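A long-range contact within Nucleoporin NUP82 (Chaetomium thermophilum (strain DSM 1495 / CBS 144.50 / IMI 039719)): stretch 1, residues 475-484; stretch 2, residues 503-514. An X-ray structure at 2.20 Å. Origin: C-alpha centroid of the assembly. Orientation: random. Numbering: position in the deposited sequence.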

# COMPACT_ATOMS: atom_id res chain seq x y z
N THR B 475 -16.21 5.89 12.58
CA THR B 475 -14.90 5.77 13.21
C THR B 475 -15.09 5.18 14.60
O THR B 475 -15.91 5.67 15.37
CB THR B 475 -14.18 7.13 13.32
OG1 THR B 475 -14.17 7.78 12.05
CG2 THR B 475 -12.75 6.95 13.82
N PHE B 476 -14.34 4.13 14.93
CA PHE B 476 -14.45 3.52 16.25
C PHE B 476 -13.15 2.89 16.72
O PHE B 476 -12.34 2.42 15.92
CB PHE B 476 -15.56 2.46 16.24
CG PHE B 476 -15.38 1.39 15.20
CD1 PHE B 476 -14.60 0.27 15.46
CD2 PHE B 476 -16.00 1.49 13.96
CE1 PHE B 476 -14.44 -0.71 14.51
CE2 PHE B 476 -15.84 0.51 13.01
CZ PHE B 476 -15.06 -0.60 13.28
N ASP B 477 -12.95 2.90 18.04
CA ASP B 477 -11.81 2.23 18.65
C ASP B 477 -12.00 0.72 18.62
O ASP B 477 -13.13 0.22 18.59
CB ASP B 477 -11.62 2.69 20.10
CG ASP B 477 -11.05 4.09 20.21
OD1 ASP B 477 -10.28 4.50 19.32
OD2 ASP B 477 -11.35 4.78 21.21
N THR B 478 -10.89 -0.01 18.63
CA THR B 478 -10.90 -1.45 18.83
C THR B 478 -10.08 -1.82 20.06
O THR B 478 -10.09 -2.97 20.50
CB THR B 478 -10.36 -2.21 17.61
OG1 THR B 478 -8.99 -1.85 17.38
CG2 THR B 478 -11.19 -1.89 16.37
N LEU B 479 -9.36 -0.84 20.61
CA LEU B 479 -8.55 -1.03 21.81
C LEU B 479 -8.93 -0.05 22.90
O LEU B 479 -9.37 1.07 22.62
CB LEU B 479 -7.06 -0.87 21.49
CG LEU B 479 -6.44 -1.84 20.49
CD1 LEU B 479 -4.99 -1.45 20.20
CD2 LEU B 479 -6.51 -3.27 21.00
N LYS B 480 -8.77 -0.47 24.15
CA LYS B 480 -8.91 0.45 25.28
C LYS B 480 -7.62 1.26 25.37
O LYS B 480 -6.57 0.80 24.90
CB LYS B 480 -9.17 -0.30 26.59
CG LYS B 480 -10.30 -1.30 26.53
CD LYS B 480 -10.73 -1.72 27.93
CE LYS B 480 -11.68 -2.91 27.89
NZ LYS B 480 -11.01 -4.15 27.43
N PRO B 481 -7.68 2.46 25.98
CA PRO B 481 -6.49 3.31 26.11
C PRO B 481 -5.29 2.58 26.73
O PRO B 481 -4.15 2.81 26.33
CB PRO B 481 -6.97 4.43 27.03
CG PRO B 481 -8.43 4.52 26.77
CD PRO B 481 -8.88 3.11 26.51
N ALA B 482 -5.56 1.71 27.69
CA ALA B 482 -4.51 0.97 28.39
C ALA B 482 -3.87 -0.09 27.49
O ALA B 482 -2.78 -0.58 27.79
CB ALA B 482 -5.07 0.33 29.65
N GLU B 483 -4.56 -0.44 26.41
CA GLU B 483 -4.08 -1.49 25.51
C GLU B 483 -3.23 -0.93 24.37
O GLU B 483 -2.53 -1.68 23.69
CB GLU B 483 -5.27 -2.26 24.92
CG GLU B 483 -6.07 -3.02 25.96
CD GLU B 483 -7.25 -3.76 25.36
OE1 GLU B 483 -8.07 -3.11 24.68
OE2 GLU B 483 -7.35 -4.99 25.56
N VAL B 484 -3.29 0.38 24.18
CA VAL B 484 -2.56 1.03 23.09
C VAL B 484 -1.06 1.07 23.37
O VAL B 484 -0.63 1.62 24.38
CB VAL B 484 -3.06 2.47 22.86
CG1 VAL B 484 -2.31 3.13 21.70
CG2 VAL B 484 -4.56 2.48 22.59
N TYR B 503 -11.04 -8.78 10.09
CA TYR B 503 -10.48 -8.84 11.43
C TYR B 503 -9.40 -7.80 11.67
O TYR B 503 -8.75 -7.34 10.74
CB TYR B 503 -9.92 -10.23 11.70
CG TYR B 503 -10.94 -11.32 11.47
CD1 TYR B 503 -11.81 -11.68 12.48
CD2 TYR B 503 -11.03 -11.97 10.25
CE1 TYR B 503 -12.75 -12.66 12.29
CE2 TYR B 503 -11.97 -12.97 10.05
CZ TYR B 503 -12.83 -13.31 11.07
OH TYR B 503 -13.77 -14.29 10.88
N VAL B 504 -9.23 -7.44 12.94
CA VAL B 504 -8.14 -6.58 13.37
C VAL B 504 -7.32 -7.34 14.42
O VAL B 504 -7.85 -7.71 15.47
CB VAL B 504 -8.64 -5.25 13.96
CG1 VAL B 504 -7.50 -4.44 14.57
CG2 VAL B 504 -9.34 -4.44 12.88
N THR B 505 -6.05 -7.57 14.12
CA THR B 505 -5.15 -8.27 15.03
C THR B 505 -4.14 -7.29 15.62
O THR B 505 -3.58 -6.45 14.92
CB THR B 505 -4.39 -9.41 14.32
OG1 THR B 505 -5.33 -10.32 13.74
CG2 THR B 505 -3.50 -10.16 15.30
N HIS B 506 -3.90 -7.44 16.92
CA HIS B 506 -3.03 -6.55 17.67
C HIS B 506 -2.51 -7.35 18.87
O HIS B 506 -3.19 -8.28 19.30
CB HIS B 506 -3.79 -5.29 18.11
CG HIS B 506 -2.93 -4.25 18.76
ND1 HIS B 506 -2.71 -4.21 20.12
CD2 HIS B 506 -2.26 -3.20 18.24
CE1 HIS B 506 -1.92 -3.19 20.41
NE2 HIS B 506 -1.64 -2.56 19.28
N PRO B 507 -1.32 -7.02 19.39
CA PRO B 507 -0.83 -7.78 20.55
C PRO B 507 -1.82 -7.80 21.73
O PRO B 507 -1.76 -8.71 22.55
CB PRO B 507 0.45 -7.04 20.93
CG PRO B 507 0.94 -6.48 19.63
CD PRO B 507 -0.29 -6.12 18.85
N ALA B 508 -2.72 -6.83 21.78
CA ALA B 508 -3.70 -6.75 22.86
C ALA B 508 -4.82 -7.77 22.65
O ALA B 508 -5.40 -8.27 23.61
CB ALA B 508 -4.27 -5.35 22.95
N GLY B 509 -5.13 -8.06 21.39
CA GLY B 509 -6.17 -9.03 21.07
C GLY B 509 -6.65 -8.96 19.63
O GLY B 509 -6.10 -8.22 18.81
N ILE B 510 -7.68 -9.76 19.33
CA ILE B 510 -8.25 -9.84 17.99
C ILE B 510 -9.71 -9.39 18.01
O ILE B 510 -10.45 -9.70 18.94
CB ILE B 510 -8.16 -11.27 17.42
CG1 ILE B 510 -6.71 -11.77 17.47
CG2 ILE B 510 -8.69 -11.31 15.99
CD1 ILE B 510 -6.53 -13.22 17.09
N THR B 511 -10.11 -8.68 16.96
CA THR B 511 -11.48 -8.16 16.85
C THR B 511 -12.12 -8.52 15.51
O THR B 511 -11.51 -8.36 14.46
CB THR B 511 -11.51 -6.62 17.01
OG1 THR B 511 -10.97 -6.27 18.29
CG2 THR B 511 -12.93 -6.08 16.90
N TYR B 512 -13.36 -8.99 15.58
CA TYR B 512 -14.17 -9.24 14.39
C TYR B 512 -15.01 -8.01 14.06
O TYR B 512 -15.57 -7.39 14.96
CB TYR B 512 -15.08 -10.46 14.60
CG TYR B 512 -16.12 -10.66 13.52
CD1 TYR B 512 -15.80 -11.31 12.34
CD2 TYR B 512 -17.42 -10.20 13.68
CE1 TYR B 512 -16.74 -11.51 11.34
CE2 TYR B 512 -18.37 -10.39 12.69
CZ TYR B 512 -18.03 -11.04 11.53
OH TYR B 512 -18.96 -11.24 10.54
N ILE B 513 -15.08 -7.67 12.78
CA ILE B 513 -15.85 -6.51 12.32
C ILE B 513 -16.67 -6.91 11.11
O ILE B 513 -16.21 -7.67 10.27
CB ILE B 513 -14.93 -5.32 11.94
CG1 ILE B 513 -14.11 -4.86 13.15
CG2 ILE B 513 -15.75 -4.16 11.39
CD1 ILE B 513 -12.96 -3.93 12.80
N SER B 514 -17.90 -6.39 11.03
CA SER B 514 -18.74 -6.62 9.85
C SER B 514 -19.56 -5.39 9.47
O SER B 514 -20.11 -4.71 10.33
CB SER B 514 -19.68 -7.79 10.09
OG SER B 514 -20.60 -7.87 9.02

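What does Phe-476, at the end of its strand, find on the other stretch? Its CA-to-CB bond points toward stretch 2, and with chi1 in the p well the ring reaches Ile-513, where Phe-476 CE1 lies 3.9 Å from Ile-513 CD1. The methyl meets the edge of the ring, near its plane, rather than a face. Ile-513 suits the place because its long branch, with chi1 m and chi2 t, carries CD1 out from the strand to the ring. Both residues are buried, and the contact is purely apolar.

How does Thr-478 fit against a two-stranded hairpin? It faces Val-504 and Thr-511, which are paired across the hairpin by two backbone hydrogen bonds, Val-504 N to Thr-511 O and Thr-511 N to Val-504 O, both 2.9 Å. Thr-478 OG1 stands 4.1 Å from Val-504 CG1, and Thr-478 CB stands 4.2 Å from Thr-511 OG1. These are packing distances: no hydrogen bond joins the two stretches anywhere. Thr-478 can be buried here without leaving its hydroxyl unsatisfied, since OG1 is hydrogen-bonded elsewhere in the structure, while Thr-478 CG2 lies 4.5 Å from Ile-513 CD1.

Why is Leu-479 the centre of the apolar packing near the turn? Leu-479 CD1 sits 3.5 Å from the centroid of the His-506 ring and only 7° off the ring normal, a CH-pi contact over the face; Leu-479 CD2 lies 3.6 Å from Ala-508 CB. The imidazole is held in place by its own turn, because Ala-508 N donates to His-506 ND1 at 3.1 Å. The type I turn from His-506 to Gly-509, closed by Gly-509 N to His-506 O at 2.9 Å, brings ring and alanine methyl to the same leucine. At Gly-509 the backbone angles would jam a CB against the preceding carbonyl.

How does the chain come back to the hairpin at Glu-483? After Lys-480, Pro-481 and Ala-482, all out of reach, Glu-483 N bonds to Lys-480 O at 2.8 Å, and Glu-483 OE1 accepts from Lys-480 N at 2.8 Å. Both carboxylate oxygens are also hydrogen-bonded elsewhere in the structure, and Glu-483 packs on Ala-508, with Glu-483 CB 3.8 Å from Ala-508 CB. Alanine suits this close approach, with Glu-483 CA and Ala-508 CA 5.9 Å apart. Glu-483 O also approaches His-506 CE1 at 3.7 Å. Altogether 375 Å² is buried.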